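Local coordinates for type VI immunity protein Atu4351 (Agrobacterium fabrum, PDB 6ITW) that probably serves as the immunity protein (antitoxin) of a type VI secretion effector-immunity pair, protecting the bacterium from the cognate toxic effector, at residues 77-85 with 97-105; 147-158 with 181-189. All coordinates share one frame; numbering follows the deposited sequence.

How the contacts relate
Contact 1 (77-85 with 97-105) comes first along the chain and closes before contact 2 (147-158 with 181-189) opens, so the two follow in series. Their centres lie 30 Å apart, on opposite sides of the chain's centre, and their nearest atoms are about 17 Å from each other. Contact 1 belongs to the large mixed sheet, where strand 94-99 runs between strands 84-90 and 103-108 within the GAD-like region. Contact 2 lies in the Tdi1 C-terminal family region, joining the start of helix 155-162 to the start of strand 188-192, part of a separate two-stranded sheet. One contact thus pairs neighbouring strands of the large sheet, the other ties a helix start to the small one, and the two do not touch.

Contact 1: residues 77-85 with 97-105; sequences KQLNPVRTH and AWNEDYKTT
With CG anti to the carbonyl carbon (chi1 -62°) and a bend at chi3, Arg83 turns its guanidinium to Asp101, while Glu100, extended beyond CG, runs out to His85. Arg83 grips Asp101 side-on: Arg83 NE donates to Asp101 OD2 at 2.8 Å and NH2 to OD1 at 2.7 Å, both oxygens being met on the syn side, somewhat tilted from the carboxylate plane. Glu100 OE1 lies over one guanidinium face, 3.3 Å from Arg83 NH1, so charge alone links this pair. Glu100 OE2 accepts from His85 NE2 at 2.8 Å through the anti lone pair, ring and carboxylate being nearly coplanar (13°).

Next to this network, Thr84 and Asn99 form a non-hydrogen-bonded antiparallel pair. Asn99 ND2 donates to Thr84 OG1 at 3.0 Å, and that hydroxyl donates onward to Asn80 O. Asparagine suits the strand end because its OD1 takes Asp101 N in an Asx turn, extended to an Asx motif by Tyr102 N, at the reversal into strand 103-108. A water joins Asn99 ND2, Asp101 OD2, Gln78 O and Asn80 N. Tyr32 meets the His85 ring edge-to-face. Arg83, with Arg35 as a long, weak partner of Glu100, would partly balance the two carboxylates, and Glu100 would tend to favour a protonated His85.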
loop_
_atom_site.group_PDB
_atom_site.type_symbol
_atom_site.label_atom_id
_atom_site.label_comp_id
_atom_site.label_asym_id
_atom_site.label_seq_id
_atom_site.Cartn_x
_atom_site.Cartn_y
_atom_site.Cartn_z
ATOM N N LYS A 77 -2.021 13.552 13.454
ATOM C CA LYS A 77 -1.395 14.869 13.329
ATOM C C LYS A 77 -0.209 14.845 12.376
ATOM O O LYS A 77 -0.018 15.783 11.592
ATOM C CB LYS A 77 -0.938 15.376 14.696
ATOM C CG LYS A 77 -1.993 15.271 15.800
ATOM C CD LYS A 77 -3.265 16.075 15.485
ATOM C CE LYS A 77 -4.253 15.982 16.650
ATOM N NZ LYS A 77 -5.586 16.567 16.339
ATOM N N GLN A 78 0.602 13.793 12.432
ATOM C CA GLN A 78 1.792 13.701 11.595
ATOM C C GLN A 78 1.516 13.137 10.202
ATOM O O GLN A 78 2.050 13.652 9.211
ATOM C CB GLN A 78 2.832 12.842 12.292
ATOM C CG GLN A 78 3.143 13.308 13.690
ATOM C CD GLN A 78 4.307 12.559 14.271
ATOM O OE1 GLN A 78 4.244 11.339 14.462
ATOM N NE2 GLN A 78 5.394 13.275 14.536
ATOM N N LEU A 79 0.719 12.072 10.100
ATOM C CA LEU A 79 0.369 11.477 8.807
ATOM C C LEU A 79 -1.061 11.883 8.474
ATOM O O LEU A 79 -2.010 11.103 8.581
ATOM C CB LEU A 79 0.529 9.963 8.843
ATOM C CG LEU A 79 1.949 9.506 9.123
ATOM C CD1 LEU A 79 1.996 7.980 9.114
ATOM C CD2 LEU A 79 2.912 10.141 8.107
ATOM N N ASN A 80 -1.204 13.124 8.055
ATOM C CA ASN A 80 -2.517 13.695 7.813
ATOM C C ASN A 80 -3.141 13.081 6.561
ATOM O O ASN A 80 -2.554 13.182 5.474
ATOM C CB ASN A 80 -2.351 15.210 7.692
ATOM C CG ASN A 80 -3.588 15.914 7.192
ATOM O OD1 ASN A 80 -4.713 15.404 7.263
ATOM N ND2 ASN A 80 -3.382 17.114 6.672
ATOM N N PRO A 81 -4.321 12.465 6.654
ATOM C CA PRO A 81 -4.912 11.832 5.456
ATOM C C PRO A 81 -5.006 12.764 4.258
ATOM O O PRO A 81 -4.821 12.314 3.116
ATOM C CB PRO A 81 -6.310 11.391 5.922
ATOM C CG PRO A 81 -6.380 11.640 7.392
ATOM C CD PRO A 81 -5.227 12.487 7.815
ATOM N N VAL A 82 -5.259 14.059 4.490
ATOM C CA VAL A 82 -5.402 15.024 3.398
ATOM C C VAL A 82 -4.118 15.152 2.590
ATOM O O VAL A 82 -4.158 15.539 1.420
ATOM C CB VAL A 82 -5.854 16.405 3.950
ATOM C CG1 VAL A 82 -6.015 17.427 2.829
ATOM C CG2 VAL A 82 -7.181 16.288 4.705
ATOM N N ARG A 83 -2.972 14.814 3.177
ATOM C CA ARG A 83 -1.681 14.913 2.503
ATOM C C ARG A 83 -1.060 13.540 2.239
ATOM O O ARG A 83 0.158 13.430 2.030
ATOM C CB ARG A 83 -0.740 15.793 3.332
ATOM C CG ARG A 83 -1.270 17.222 3.476
ATOM C CD ARG A 83 -0.520 18.043 4.523
ATOM N NE ARG A 83 0.870 18.284 4.158
ATOM C CZ ARG A 83 1.252 19.184 3.248
ATOM N NH1 ARG A 83 0.335 19.908 2.607
ATOM N NH2 ARG A 83 2.546 19.358 2.970
ATOM N N THR A 84 -1.875 12.487 2.247
ATOM C CA THR A 84 -1.381 11.128 2.069
ATOM C C THR A 84 -2.181 10.463 0.965
ATOM O O THR A 84 -3.418 10.469 0.994
ATOM C CB THR A 84 -1.476 10.321 3.362
ATOM O OG1 THR A 84 -0.923 11.088 4.444
ATOM C CG2 THR A 84 -0.713 8.994 3.213
ATOM N N HIS A 85 -1.479 9.897 -0.007
ATOM C CA HIS A 85 -2.104 9.492 -1.259
ATOM C C HIS A 85 -1.761 8.044 -1.553
ATOM O O HIS A 85 -0.581 7.691 -1.638
ATOM C CB HIS A 85 -1.654 10.419 -2.389
ATOM C CG HIS A 85 -1.725 11.860 -2.006
ATOM N ND1 HIS A 85 -2.924 12.511 -1.801
ATOM C CD2 HIS A 85 -0.752 12.758 -1.720
ATOM C CE1 HIS A 85 -2.684 13.759 -1.437
ATOM N NE2 HIS A 85 -1.375 13.933 -1.377
ATOM N N ALA A 97 1.757 4.316 -0.141
ATOM C CA ALA A 97 1.185 5.655 -0.154
ATOM C C ALA A 97 2.295 6.695 -0.138
ATOM O O ALA A 97 3.413 6.444 0.317
ATOM C CB ALA A 97 0.253 5.893 1.040
ATOM N N TRP A 98 1.982 7.879 -0.639
ATOM C CA TRP A 98 2.931 8.981 -0.604
ATOM C C TRP A 98 2.411 10.044 0.352
ATOM O O TRP A 98 1.319 10.599 0.146
ATOM C CB TRP A 98 3.145 9.571 -1.994
ATOM C CG TRP A 98 4.076 10.726 -1.973
ATOM C CD1 TRP A 98 3.740 12.057 -2.000
ATOM C CD2 TRP A 98 5.504 10.670 -1.903
ATOM N NE1 TRP A 98 4.877 12.825 -1.964
ATOM C CE2 TRP A 98 5.975 12.002 -1.912
ATOM C CE3 TRP A 98 6.434 9.622 -1.852
ATOM C CZ2 TRP A 98 7.339 12.315 -1.862
ATOM C CZ3 TRP A 98 7.790 9.931 -1.802
ATOM C CH2 TRP A 98 8.228 11.272 -1.806
ATOM N N ASN A 99 3.184 10.328 1.392
ATOM C CA ASN A 99 2.868 11.412 2.315
ATOM C C ASN A 99 3.672 12.639 1.901
ATOM O O ASN A 99 4.899 12.556 1.737
ATOM C CB ASN A 99 3.185 11.036 3.765
ATOM C CG ASN A 99 2.962 12.198 4.722
ATOM O OD1 ASN A 99 3.860 13.015 4.943
ATOM N ND2 ASN A 99 1.753 12.294 5.270
ATOM N N GLU A 100 2.981 13.775 1.748
ATOM C CA GLU A 100 3.625 14.979 1.220
ATOM C C GLU A 100 4.714 15.513 2.141
ATOM O O GLU A 100 5.642 16.179 1.669
ATOM C CB GLU A 100 2.593 16.072 0.973
ATOM C CG GLU A 100 1.688 15.814 -0.194
ATOM C CD GLU A 100 0.561 16.819 -0.243
ATOM O OE1 GLU A 100 0.844 18.023 -0.056
ATOM O OE2 GLU A 100 -0.604 16.413 -0.453
ATOM N N ASP A 101 4.635 15.226 3.444
ATOM C CA ASP A 101 5.621 15.724 4.399
ATOM C C ASP A 101 6.710 14.716 4.718
ATOM O O ASP A 101 7.856 15.116 4.947
ATOM C CB ASP A 101 4.925 16.153 5.705
ATOM C CG ASP A 101 3.799 17.152 5.462
ATOM O OD1 ASP A 101 4.074 18.243 4.900
ATOM O OD2 ASP A 101 2.635 16.845 5.803
ATOM N N TYR A 102 6.398 13.418 4.736
ATOM C CA TYR A 102 7.354 12.421 5.206
ATOM C C TYR A 102 7.611 11.309 4.194
ATOM O O TYR A 102 8.292 10.326 4.527
ATOM C CB TYR A 102 6.880 11.856 6.552
ATOM C CG TYR A 102 6.762 12.924 7.633
ATOM C CD1 TYR A 102 7.884 13.384 8.330
ATOM C CD2 TYR A 102 5.525 13.490 7.940
ATOM C CE1 TYR A 102 7.766 14.383 9.328
ATOM C CE2 TYR A 102 5.391 14.486 8.918
ATOM C CZ TYR A 102 6.511 14.925 9.610
ATOM O OH TYR A 102 6.350 15.902 10.579
ATOM N N LYS A 103 7.131 11.464 2.952
ATOM C CA LYS A 103 7.379 10.562 1.822
ATOM C C LYS A 103 6.714 9.192 1.973
ATOM O O LYS A 103 5.581 9.078 2.452
ATOM C CB LYS A 103 8.882 10.336 1.573
ATOM C CG LYS A 103 9.861 11.439 1.962
ATOM C CD LYS A 103 9.678 12.731 1.212
ATOM C CE LYS A 103 10.934 13.605 1.350
ATOM N NZ LYS A 103 10.610 15.051 1.212
ATOM N N THR A 104 7.441 8.146 1.578
ATOM C CA THR A 104 6.873 6.817 1.394
ATOM C C THR A 104 6.273 6.288 2.692
ATOM O O THR A 104 6.921 6.280 3.744
ATOM C CB THR A 104 7.956 5.860 0.883
ATOM O OG1 THR A 104 8.348 6.239 -0.442
ATOM C CG2 THR A 104 7.445 4.445 0.842
ATOM N N THR A 105 5.032 5.830 2.599
ATOM C CA THR A 105 4.262 5.336 3.730
ATOM C C THR A 105 3.666 3.986 3.349
ATOM O O THR A 105 3.319 3.773 2.181
ATOM C CB THR A 105 3.140 6.344 4.095
ATOM O OG1 THR A 105 3.710 7.644 4.341
ATOM C CG2 THR A 105 2.348 5.887 5.322
HETATM O O HOH W 1 1.022 14.672 7.026
#

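Contact 2: residues 147-158 with 181-189; sequences PDEKGKLMFNRL and GQLTVENMR
Leu158 pushes its CD2 methyl between Val185 and Met188, 3.7 Å from both Val185 CB and Met188 CB, at the tight apolar end of the contact. Met154, a selenomethionine like Met188, runs past Val185 in the opposite direction: Met154 CG is 3.9 Å from Val185 CG1 and Met154 SE 4.0 Å from Met188 CG, the two methionine chains crossing at about a right angle. The long unbranched methionine chain, here with selenium in place of sulfur, can bend to follow Val185 and Met188, and Tyr171 and Pro173 of strand 169-173 extend the apolar surface.

Val185 CG1 also sits over one face of the Arg157 guanidinium, 3.3 Å from Arg157 NH1. The bend at chi3 (-80°) lays that group across the valine, while NH2 donates to Leu153 O and Asp148 OD2, both near the guanidinium plane; the latter bond, from above the carboxylate plane, is part of a salt bridge. A water bridges Asp148 OD2, Arg157 NH1 and Val185 N.

The other end is looser and more exposed. Here Glu149 N donates to Leu183 O at 2.8 Å, and Glu149 OE2 takes only a weak bond from Leu183 N. Asp148 to Gly151 forms a type I beta turn, facing the inverse gamma turn centred on Leu183: two turns joined by one backbone hydrogen bond and one weak side-chain bond, beside an apolar helix-to-strand junction.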
loop_
_atom_site.group_PDB
_atom_site.type_symbol
_atom_site.label_atom_id
_atom_site.label_comp_id
_atom_site.label_asym_id
_atom_site.label_seq_id
_atom_site.Cartn_x
_atom_site.Cartn_y
_atom_site.Cartn_z
ATOM N N PRO A 147 2.537 -13.951 5.503
ATOM C CA PRO A 147 2.660 -15.296 6.083
ATOM C C PRO A 147 1.348 -15.761 6.696
ATOM O O PRO A 147 0.561 -14.968 7.221
ATOM C CB PRO A 147 3.736 -15.117 7.158
ATOM C CG PRO A 147 3.604 -13.653 7.565
ATOM C CD PRO A 147 3.243 -12.925 6.292
ATOM N N ASP A 148 1.109 -17.069 6.617
ATOM C CA ASP A 148 -0.004 -17.668 7.349
ATOM C C ASP A 148 0.388 -17.870 8.827
ATOM O O ASP A 148 1.442 -17.418 9.297
ATOM C CB ASP A 148 -0.431 -18.970 6.677
ATOM C CG ASP A 148 0.675 -20.034 6.676
ATOM O OD1 ASP A 148 1.698 -19.930 7.410
ATOM O OD2 ASP A 148 0.518 -20.990 5.907
ATOM N N GLU A 149 -0.467 -18.579 9.574
ATOM C CA GLU A 149 -0.236 -18.788 11.002
ATOM C C GLU A 149 1.018 -19.602 11.274
ATOM O O GLU A 149 1.633 -19.435 12.332
ATOM C CB GLU A 149 -1.429 -19.479 11.637
ATOM C CG GLU A 149 -2.603 -18.566 11.749
ATOM C CD GLU A 149 -3.751 -19.196 12.487
ATOM O OE1 GLU A 149 -3.674 -20.411 12.806
ATOM O OE2 GLU A 149 -4.731 -18.458 12.738
ATOM N N LYS A 150 1.412 -20.477 10.348
ATOM C CA LYS A 150 2.649 -21.237 10.481
ATOM C C LYS A 150 3.864 -20.507 9.897
ATOM O O LYS A 150 4.902 -21.135 9.667
ATOM C CB LYS A 150 2.493 -22.614 9.832
ATOM C CG LYS A 150 1.297 -23.435 10.370
ATOM C CD LYS A 150 1.203 -24.803 9.693
ATOM C CE LYS A 150 0.130 -25.682 10.340
ATOM N NZ LYS A 150 0.085 -27.059 9.743
ATOM N N GLY A 151 3.768 -19.200 9.667
ATOM C CA GLY A 151 4.898 -18.434 9.166
ATOM C C GLY A 151 5.196 -18.596 7.683
ATOM O O GLY A 151 6.163 -18.002 7.188
ATOM N N LYS A 152 4.392 -19.352 6.954
ATOM C CA LYS A 152 4.673 -19.699 5.571
ATOM C C LYS A 152 3.937 -18.748 4.626
ATOM O O LYS A 152 2.731 -18.519 4.776
ATOM C CB LYS A 152 4.283 -21.162 5.339
ATOM C CG LYS A 152 3.927 -21.544 3.920
ATOM C CD LYS A 152 5.088 -21.428 2.930
ATOM C CE LYS A 152 4.654 -21.896 1.542
ATOM N NZ LYS A 152 3.952 -23.217 1.631
ATOM N N LEU A 153 4.668 -18.195 3.660
ATOM C CA LEU A 153 4.106 -17.201 2.751
ATOM C C LEU A 153 2.902 -17.755 1.987
ATOM O O LEU A 153 2.819 -18.951 1.690
ATOM C CB LEU A 153 5.190 -16.724 1.796
ATOM C CG LEU A 153 6.353 -16.075 2.566
ATOM C CD1 LEU A 153 7.404 -15.523 1.632
ATOM C CD2 LEU A 153 5.841 -14.965 3.451
HETATM N N MSE A 154 1.940 -16.875 1.692
HETATM C CA MSE A 154 0.681 -17.328 1.086
HETATM C C MSE A 154 0.476 -16.995 -0.406
HETATM O O MSE A 154 -0.391 -17.614 -1.047
HETATM C CB MSE A 154 -0.525 -16.771 1.863
HETATM C CG MSE A 154 -0.659 -17.272 3.269
HETATM SE SE MSE A 154 -2.414 -16.792 4.020
HETATM C CE MSE A 154 -2.056 -14.928 4.421
ATOM N N PHE A 155 1.234 -16.041 -0.970
ATOM C CA PHE A 155 0.877 -15.544 -2.306
ATOM C C PHE A 155 0.844 -16.660 -3.355
ATOM O O PHE A 155 -0.155 -16.814 -4.070
ATOM C CB PHE A 155 1.811 -14.432 -2.781
ATOM C CG PHE A 155 1.456 -13.933 -4.169
ATOM C CD1 PHE A 155 0.348 -13.110 -4.360
ATOM C CD2 PHE A 155 2.189 -14.328 -5.284
ATOM C CE1 PHE A 155 -0.005 -12.659 -5.634
ATOM C CE2 PHE A 155 1.838 -13.881 -6.562
ATOM C CZ PHE A 155 0.746 -13.046 -6.737
ATOM N N ASN A 156 1.925 -17.440 -3.476
ATOM C CA ASN A 156 2.003 -18.435 -4.552
ATOM C C ASN A 156 0.856 -19.436 -4.488
ATOM O O ASN A 156 0.213 -19.724 -5.506
ATOM C CB ASN A 156 3.343 -19.158 -4.506
ATOM C CG ASN A 156 4.484 -18.264 -4.933
ATOM O OD1 ASN A 156 4.268 -17.211 -5.533
ATOM N ND2 ASN A 156 5.701 -18.663 -4.609
ATOM N N ARG A 157 0.561 -19.957 -3.296
ATOM C CA ARG A 157 -0.568 -20.875 -3.179
ATOM C C ARG A 157 -1.883 -20.181 -3.517
ATOM O O ARG A 157 -2.769 -20.783 -4.139
ATOM C CB ARG A 157 -0.614 -21.479 -1.776
ATOM C CG ARG A 157 0.546 -22.428 -1.465
ATOM C CD ARG A 157 0.464 -22.946 -0.024
ATOM N NE ARG A 157 0.977 -21.956 0.914
ATOM C CZ ARG A 157 0.589 -21.842 2.182
ATOM N NH1 ARG A 157 -0.337 -22.651 2.680
ATOM N NH2 ARG A 157 1.114 -20.896 2.947
ATOM N N LEU A 158 -2.034 -18.908 -3.131
ATOM C CA LEU A 158 -3.290 -18.227 -3.428
ATOM C C LEU A 158 -3.420 -17.943 -4.922
ATOM O O LEU A 158 -4.505 -18.099 -5.496
ATOM C CB LEU A 158 -3.401 -16.945 -2.608
ATOM C CG LEU A 158 -3.576 -17.122 -1.096
ATOM C CD1 LEU A 158 -3.702 -15.752 -0.475
ATOM C CD2 LEU A 158 -4.791 -18.029 -0.713
ATOM N N GLY A 181 -11.184 -16.088 13.035
ATOM C CA GLY A 181 -10.795 -16.619 11.748
ATOM C C GLY A 181 -9.336 -17.017 11.711
ATOM O O GLY A 181 -8.519 -16.559 12.505
ATOM N N GLN A 182 -9.007 -17.898 10.771
ATOM C CA GLN A 182 -7.639 -18.374 10.599
ATOM C C GLN A 182 -6.924 -17.574 9.525
ATOM O O GLN A 182 -7.483 -17.296 8.460
ATOM C CB GLN A 182 -7.599 -19.845 10.208
ATOM C CG GLN A 182 -8.075 -20.789 11.286
ATOM C CD GLN A 182 -8.015 -22.219 10.815
ATOM O OE1 GLN A 182 -8.894 -22.675 10.083
ATOM N NE2 GLN A 182 -6.959 -22.933 11.209
ATOM N N LEU A 183 -5.682 -17.210 9.816
ATOM C CA LEU A 183 -4.758 -16.706 8.810
ATOM C C LEU A 183 -4.137 -17.921 8.117
ATOM O O LEU A 183 -3.020 -18.349 8.417
ATOM C CB LEU A 183 -3.716 -15.819 9.463
ATOM C CG LEU A 183 -3.180 -14.625 8.689
ATOM C CD1 LEU A 183 -4.307 -13.636 8.454
ATOM C CD2 LEU A 183 -2.024 -14.002 9.467
ATOM N N THR A 184 -4.916 -18.526 7.218
ATOM C CA THR A 184 -4.484 -19.638 6.380
ATOM C C THR A 184 -5.074 -19.457 4.984
ATOM O O THR A 184 -6.083 -18.768 4.802
ATOM C CB THR A 184 -4.914 -21.016 6.940
ATOM O OG1 THR A 184 -6.336 -21.048 7.094
ATOM C CG2 THR A 184 -4.259 -21.296 8.279
ATOM N N VAL A 185 -4.441 -20.104 3.997
ATOM C CA VAL A 185 -4.881 -19.987 2.604
ATOM C C VAL A 185 -6.332 -20.411 2.447
ATOM O O VAL A 185 -7.068 -19.830 1.645
ATOM C CB VAL A 185 -3.959 -20.790 1.656
ATOM C CG1 VAL A 185 -2.518 -20.325 1.796
ATOM C CG2 VAL A 185 -4.070 -22.279 1.907
ATOM N N GLU A 186 -6.784 -21.391 3.235
ATOM C CA GLU A 186 -8.155 -21.873 3.097
ATOM C C GLU A 186 -9.175 -20.791 3.427
ATOM O O GLU A 186 -10.288 -20.815 2.894
ATOM C CB GLU A 186 -8.383 -23.094 3.997
ATOM C CG GLU A 186 -7.595 -24.355 3.617
ATOM C CD GLU A 186 -6.115 -24.316 4.046
ATOM O OE1 GLU A 186 -5.708 -23.382 4.788
ATOM O OE2 GLU A 186 -5.359 -25.227 3.625
ATOM N N ASN A 187 -8.827 -19.843 4.304
ATOM C CA ASN A 187 -9.755 -18.794 4.718
ATOM C C ASN A 187 -9.635 -17.530 3.859
ATOM O O ASN A 187 -10.326 -16.539 4.123
ATOM C CB ASN A 187 -9.520 -18.477 6.205
ATOM C CG ASN A 187 -10.545 -17.506 6.790
ATOM O OD1 ASN A 187 -11.744 -17.575 6.494
ATOM N ND2 ASN A 187 -10.062 -16.582 7.629
HETATM N N MSE A 188 -8.778 -17.537 2.844
HETATM C CA MSE A 188 -8.599 -16.373 1.981
HETATM C C MSE A 188 -9.498 -16.437 0.717
HETATM O O MSE A 188 -9.716 -17.515 0.153
HETATM C CB MSE A 188 -7.130 -16.267 1.580
HETATM C CG MSE A 188 -6.143 -16.270 2.755
HETATM SE SE MSE A 188 -6.386 -14.762 3.985
HETATM C CE MSE A 188 -5.534 -13.341 2.939
ATOM N N ARG A 189 -10.008 -15.292 0.275
ATOM C CA ARG A 189 -10.846 -15.192 -0.913
ATOM C C ARG A 189 -10.496 -13.932 -1.694
ATOM O O ARG A 189 -10.095 -12.925 -1.100
ATOM C CB ARG A 189 -12.340 -15.130 -0.568
ATOM C CG ARG A 189 -12.844 -16.213 0.307
ATOM C CD ARG A 189 -13.020 -17.506 -0.456
ATOM N NE ARG A 189 -13.919 -18.364 0.300
ATOM C CZ ARG A 189 -13.506 -19.174 1.267
ATOM N NH1 ARG A 189 -12.210 -19.227 1.553
ATOM N NH2 ARG A 189 -14.379 -19.927 1.934
HETATM O O HOH W 2 -2.144 -21.507 5.189
#